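Local atomic coordinates of 2-C-methyl-D-erythritol 4-phosphate cytidylyltransferase (Neisseria gonorrhoeae, PDB entry 1VGW), a protein that probably catalyses the transfer of a cytidylyl group from CTP to 2-C-methyl-D-erythritol 4-phosphate, an early step of the DXP route to isoprenoids. Residues B[28-42]-B[61-74]. Numbering follows the deposited sequence.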
loop_
_atom_site.group_PDB
_atom_site.type_symbol
_atom_site.label_atom_id
_atom_site.label_comp_id
_atom_site.label_asym_id
_atom_site.label_seq_id
_atom_site.Cartn_x
_atom_site.Cartn_y
_atom_site.Cartn_z
ATOM N N TYR B 28 19.586 -2.236 -9.791
ATOM C CA TYR B 28 20.229 -2.872 -10.932
ATOM C C TYR B 28 19.622 -4.245 -11.210
ATOM O O TYR B 28 20.145 -5.001 -12.018
ATOM C CB TYR B 28 21.723 -2.950 -10.769
ATOM C CG TYR B 28 22.449 -1.635 -10.645
ATOM C CD1 TYR B 28 23.487 -1.483 -9.738
ATOM C CD2 TYR B 28 22.135 -0.538 -11.433
ATOM C CE1 TYR B 28 24.183 -0.299 -9.623
ATOM C CE2 TYR B 28 22.816 0.664 -11.322
ATOM C CZ TYR B 28 23.845 0.782 -10.418
ATOM O OH TYR B 28 24.534 1.971 -10.280
ATOM N N VAL B 29 18.492 -4.528 -10.573
ATOM C CA VAL B 29 17.779 -5.797 -10.766
ATOM C C VAL B 29 17.210 -5.842 -12.178
ATOM O O VAL B 29 16.234 -5.144 -12.471
ATOM C CB VAL B 29 16.640 -5.924 -9.734
ATOM C CG1 VAL B 29 15.620 -6.991 -10.121
ATOM C CG2 VAL B 29 17.242 -6.328 -8.365
ATOM N N GLU B 30 17.828 -6.617 -13.050
ATOM C CA GLU B 30 17.395 -6.732 -14.433
ATOM C C GLU B 30 15.913 -7.024 -14.591
ATOM O O GLU B 30 15.382 -7.954 -13.987
ATOM C CB GLU B 30 18.203 -7.838 -15.135
ATOM C CG GLU B 30 19.679 -7.485 -15.327
ATOM C CD GLU B 30 19.898 -6.862 -16.697
ATOM O OE1 GLU B 30 19.342 -7.421 -17.673
ATOM O OE2 GLU B 30 20.597 -5.829 -16.780
ATOM N N ILE B 31 15.244 -6.260 -15.445
ATOM C CA ILE B 31 13.826 -6.470 -15.722
ATOM C C ILE B 31 13.551 -6.153 -17.188
ATOM O O ILE B 31 13.586 -4.996 -17.610
ATOM C CB ILE B 31 12.928 -5.644 -14.809
ATOM N N GLY B 32 13.312 -7.202 -17.977
ATOM C CA GLY B 32 13.098 -6.951 -19.424
ATOM C C GLY B 32 14.506 -6.871 -20.044
ATOM O O GLY B 32 15.250 -7.848 -19.930
ATOM N N SER B 33 14.878 -5.707 -20.546
ATOM C CA SER B 33 16.202 -5.550 -21.141
ATOM C C SER B 33 16.943 -4.371 -20.547
ATOM O O SER B 33 17.846 -3.814 -21.199
ATOM C CB SER B 33 16.029 -5.372 -22.656
ATOM O OG SER B 33 15.191 -4.262 -22.948
ATOM N N LYS B 34 16.545 -3.938 -19.348
ATOM C CA LYS B 34 17.118 -2.754 -18.711
ATOM C C LYS B 34 17.177 -2.890 -17.194
ATOM O O LYS B 34 16.382 -3.608 -16.593
ATOM C CB LYS B 34 16.203 -1.534 -19.013
ATOM C CG LYS B 34 16.222 -1.033 -20.429
ATOM C CD LYS B 34 14.836 -0.747 -20.979
ATOM C CE LYS B 34 14.092 0.276 -20.146
ATOM N NZ LYS B 34 12.761 0.648 -20.713
ATOM N N THR B 35 18.103 -2.187 -16.552
ATOM C CA THR B 35 18.149 -2.184 -15.097
ATOM C C THR B 35 16.970 -1.334 -14.587
ATOM O O THR B 35 16.307 -0.666 -15.383
ATOM C CB THR B 35 19.460 -1.613 -14.549
ATOM O OG1 THR B 35 19.849 -0.445 -15.298
ATOM C CG2 THR B 35 20.575 -2.650 -14.631
ATOM N N VAL B 36 16.712 -1.391 -13.284
ATOM C CA VAL B 36 15.642 -0.595 -12.666
ATOM C C VAL B 36 15.970 0.893 -12.887
ATOM O O VAL B 36 15.154 1.658 -13.347
ATOM C CB VAL B 36 15.511 -0.850 -11.160
ATOM C CG1 VAL B 36 14.228 -0.273 -10.578
ATOM C CG2 VAL B 36 15.605 -2.342 -10.845
ATOM N N LEU B 37 17.222 1.268 -12.642
ATOM C CA LEU B 37 17.656 2.624 -12.846
ATOM C C LEU B 37 17.399 3.117 -14.270
ATOM O O LEU B 37 16.682 4.110 -14.442
ATOM C CB LEU B 37 19.128 2.857 -12.489
ATOM C CG LEU B 37 19.481 4.366 -12.429
ATOM C CD1 LEU B 37 18.549 5.067 -11.445
ATOM C CD2 LEU B 37 20.918 4.569 -11.989
ATOM N N GLU B 38 17.826 2.334 -15.271
ATOM C CA GLU B 38 17.616 2.723 -16.663
ATOM C C GLU B 38 16.136 2.874 -16.965
ATOM O O GLU B 38 15.757 3.655 -17.820
ATOM C CB GLU B 38 18.243 1.734 -17.625
ATOM C CG GLU B 38 19.742 1.859 -17.791
ATOM C CD GLU B 38 20.262 0.743 -18.708
ATOM O OE1 GLU B 38 20.184 0.878 -19.936
ATOM O OE2 GLU B 38 20.722 -0.277 -18.140
ATOM N N HIS B 39 15.304 2.078 -16.296
ATOM C CA HIS B 39 13.867 2.200 -16.455
ATOM C C HIS B 39 13.396 3.554 -15.877
ATOM O O HIS B 39 12.492 4.154 -16.446
ATOM C CB HIS B 39 13.115 1.108 -15.719
ATOM C CG HIS B 39 12.987 -0.166 -16.487
ATOM N ND1 HIS B 39 12.158 -0.274 -17.588
ATOM C CD2 HIS B 39 13.573 -1.376 -16.309
ATOM C CE1 HIS B 39 12.241 -1.512 -18.053
ATOM N NE2 HIS B 39 13.085 -2.191 -17.298
ATOM N N VAL B 40 13.958 3.929 -14.723
ATOM C CA VAL B 40 13.580 5.188 -14.095
ATOM C C VAL B 40 14.033 6.408 -14.924
ATOM O O VAL B 40 13.276 7.370 -15.059
ATOM C CB VAL B 40 14.059 5.341 -12.650
ATOM C CG1 VAL B 40 13.917 6.822 -12.203
ATOM C CG2 VAL B 40 13.169 4.544 -11.697
ATOM N N LEU B 41 15.225 6.359 -15.492
ATOM C CA LEU B 41 15.727 7.478 -16.286
ATOM C C LEU B 41 14.865 7.712 -17.520
ATOM O O LEU B 41 14.616 8.864 -17.904
ATOM C CB LEU B 41 17.177 7.257 -16.690
ATOM C CG LEU B 41 18.176 7.263 -15.537
ATOM C CD1 LEU B 41 19.569 6.960 -16.050
ATOM C CD2 LEU B 41 18.160 8.622 -14.804
ATOM N N GLY B 42 14.347 6.599 -18.036
ATOM C CA GLY B 42 13.493 6.551 -19.183
ATOM C C GLY B 42 12.225 7.346 -19.001
ATOM O O GLY B 42 11.725 7.971 -19.955
ATOM N N ASP B 61 30.945 3.149 -7.254
ATOM C CA ASP B 61 30.048 2.603 -8.253
ATOM C C ASP B 61 30.683 2.590 -9.641
ATOM O O ASP B 61 31.173 3.629 -10.087
ATOM C CB ASP B 61 28.713 3.342 -8.299
ATOM C CG ASP B 61 27.644 2.621 -9.093
ATOM O OD1 ASP B 61 26.457 3.025 -9.008
ATOM O OD2 ASP B 61 27.956 1.633 -9.805
ATOM N N THR B 62 30.581 1.452 -10.314
ATOM C CA THR B 62 31.120 1.247 -11.637
ATOM C C THR B 62 30.058 1.066 -12.701
ATOM O O THR B 62 30.171 1.718 -13.770
ATOM C CB THR B 62 32.139 0.084 -11.698
ATOM O OG1 THR B 62 31.573 -1.114 -11.122
ATOM C CG2 THR B 62 33.403 0.465 -10.937
ATOM N N PHE B 63 28.931 0.416 -12.388
ATOM C CA PHE B 63 27.876 0.195 -13.376
ATOM C C PHE B 63 27.288 1.522 -13.868
ATOM O O PHE B 63 26.772 1.568 -14.988
ATOM C CB PHE B 63 26.780 -0.753 -12.941
ATOM C CG PHE B 63 25.763 -1.127 -13.991
ATOM C CD1 PHE B 63 26.128 -1.874 -15.104
ATOM C CD2 PHE B 63 24.433 -0.761 -13.870
ATOM C CE1 PHE B 63 25.202 -2.219 -16.078
ATOM C CE2 PHE B 63 23.507 -1.098 -14.837
ATOM C CZ PHE B 63 23.886 -1.827 -15.948
ATOM N N ALA B 64 27.449 2.562 -13.068
ATOM C CA ALA B 64 27.038 3.909 -13.356
ATOM C C ALA B 64 27.647 4.435 -14.657
ATOM O O ALA B 64 26.923 5.090 -15.413
ATOM C CB ALA B 64 27.351 4.824 -12.181
ATOM N N ASP B 65 28.885 4.084 -14.975
ATOM C CA ASP B 65 29.539 4.461 -16.223
ATOM C C ASP B 65 28.738 3.939 -17.416
ATOM O O ASP B 65 28.517 4.609 -18.418
ATOM C CB ASP B 65 30.952 3.892 -16.307
ATOM C CG ASP B 65 31.890 4.364 -15.232
ATOM O OD1 ASP B 65 31.443 4.647 -14.099
ATOM O OD2 ASP B 65 33.116 4.453 -15.488
ATOM N N LYS B 66 28.247 2.700 -17.290
ATOM C CA LYS B 66 27.444 2.130 -18.371
ATOM C C LYS B 66 26.153 2.925 -18.546
ATOM O O LYS B 66 25.715 3.156 -19.676
ATOM C CB LYS B 66 27.169 0.651 -18.162
ATOM C CG LYS B 66 28.415 -0.227 -18.252
ATOM C CD LYS B 66 28.071 -1.715 -18.144
ATOM C CE LYS B 66 29.351 -2.549 -18.100
ATOM N NZ LYS B 66 29.210 -3.844 -18.818
ATOM N N VAL B 67 25.569 3.368 -17.431
ATOM C CA VAL B 67 24.330 4.159 -17.463
ATOM C C VAL B 67 24.557 5.444 -18.253
ATOM O O VAL B 67 23.824 5.814 -19.157
ATOM C CB VAL B 67 23.858 4.508 -16.045
ATOM C CG1 VAL B 67 22.541 5.272 -16.055
ATOM C CG2 VAL B 67 23.693 3.243 -15.200
ATOM N N GLN B 68 25.729 6.055 -18.023
ATOM C CA GLN B 68 26.073 7.272 -18.710
ATOM C C GLN B 68 26.062 7.155 -20.221
ATOM O O GLN B 68 25.611 8.098 -20.888
ATOM C CB GLN B 68 27.386 7.882 -18.211
ATOM C CG GLN B 68 27.688 9.211 -18.927
ATOM C CD GLN B 68 26.839 10.366 -18.442
ATOM O OE1 GLN B 68 27.189 11.099 -17.519
ATOM N NE2 GLN B 68 25.669 10.559 -19.072
ATOM N N THR B 69 26.543 6.029 -20.764
ATOM C CA THR B 69 26.575 5.819 -22.218
ATOM C C THR B 69 25.204 5.598 -22.781
ATOM O O THR B 69 24.926 5.825 -23.959
ATOM C CB THR B 69 27.457 4.597 -22.550
ATOM O OG1 THR B 69 28.837 4.988 -22.464
ATOM C CG2 THR B 69 27.183 3.979 -23.878
ATOM N N ALA B 70 24.242 5.111 -21.994
ATOM C CA ALA B 70 22.914 4.943 -22.620
ATOM C C ALA B 70 22.117 6.251 -22.599
ATOM O O ALA B 70 21.143 6.391 -23.368
ATOM C CB ALA B 70 22.170 3.822 -21.918
ATOM N N PHE B 71 22.456 7.156 -21.687
ATOM C CA PHE B 71 21.789 8.448 -21.529
ATOM C C PHE B 71 22.806 9.594 -21.534
ATOM O O PHE B 71 23.252 10.138 -20.507
ATOM C CB PHE B 71 20.970 8.443 -20.216
ATOM C CG PHE B 71 19.788 7.509 -20.243
ATOM C CD1 PHE B 71 19.911 6.219 -19.718
ATOM C CD2 PHE B 71 18.600 7.848 -20.824
ATOM C CE1 PHE B 71 18.875 5.320 -19.775
ATOM C CE2 PHE B 71 17.548 6.957 -20.885
ATOM C CZ PHE B 71 17.681 5.685 -20.364
ATOM N N PRO B 72 23.265 9.981 -22.732
ATOM C CA PRO B 72 24.275 11.004 -22.885
ATOM C C PRO B 72 23.888 12.339 -22.288
ATOM O O PRO B 72 24.724 13.032 -21.677
ATOM C CB PRO B 72 24.564 11.026 -24.377
ATOM C CG PRO B 72 23.335 10.486 -25.010
ATOM C CD PRO B 72 22.789 9.472 -24.032
ATOM N N GLN B 73 22.615 12.714 -22.310
ATOM C CA GLN B 73 22.241 13.976 -21.684
ATOM C C GLN B 73 22.064 13.917 -20.182
ATOM O O GLN B 73 22.054 14.971 -19.520
ATOM C CB GLN B 73 21.002 14.591 -22.364
ATOM C CG GLN B 73 21.404 15.345 -23.632
ATOM C CD GLN B 73 20.229 15.739 -24.479
ATOM O OE1 GLN B 73 19.142 15.168 -24.401
ATOM N NE2 GLN B 73 20.463 16.714 -25.356
ATOM N N VAL B 74 21.898 12.737 -19.587
ATOM C CA VAL B 74 21.777 12.639 -18.130
ATOM C C VAL B 74 23.112 12.904 -17.466
ATOM O O VAL B 74 24.178 12.547 -17.955
ATOM C CB VAL B 74 21.274 11.224 -17.768
ATOM C CG1 VAL B 74 21.404 10.925 -16.288
ATOM C CG2 VAL B 74 19.868 11.041 -18.254
#
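Y28 reaches two neighbours of the 61-74 segment at once. Y28 OH gives a hydrogen bond to D61 OD1 (2.5 Å), at the edge of the phenol and on the syn side of the carboxylate, while one ring face receives the edge of F63 in a T-shaped stack, planes at 78°. F63 gets there with its CG anti to the backbone N (chi1 -173°), and its CE2 lies 3.3 Å from T35 CG2.

Toward the other end, L41 sets CB over the centre of the F71 ring, a CH-pi contact 4.0 Å from the centroid, and turns CD1 onto V67 CG1 (3.4 Å).

The same T35 and D61 are also tied to helix starts. T35, N-cap of helix 36-45, gives its hydroxyl proton to E38 OE2 and weakly caps E38 N; D61, besides holding Y28, weakly caps A64 N through OD2. In the second shell, L37 and L41 rest on V55 and I11 of strands 52-56 and 7-12.

Segments 36-42 and 63-70 cross at -33°: helix 36-45 lies on those parallel strands, helix 63-70 packs beside it, and V74 reaches V55. This is the layered alpha/beta architecture of the Rossmann-like GT-A nucleotidyltransferase fold, with Y28 close to K26, a predicted transition-state stabiliser.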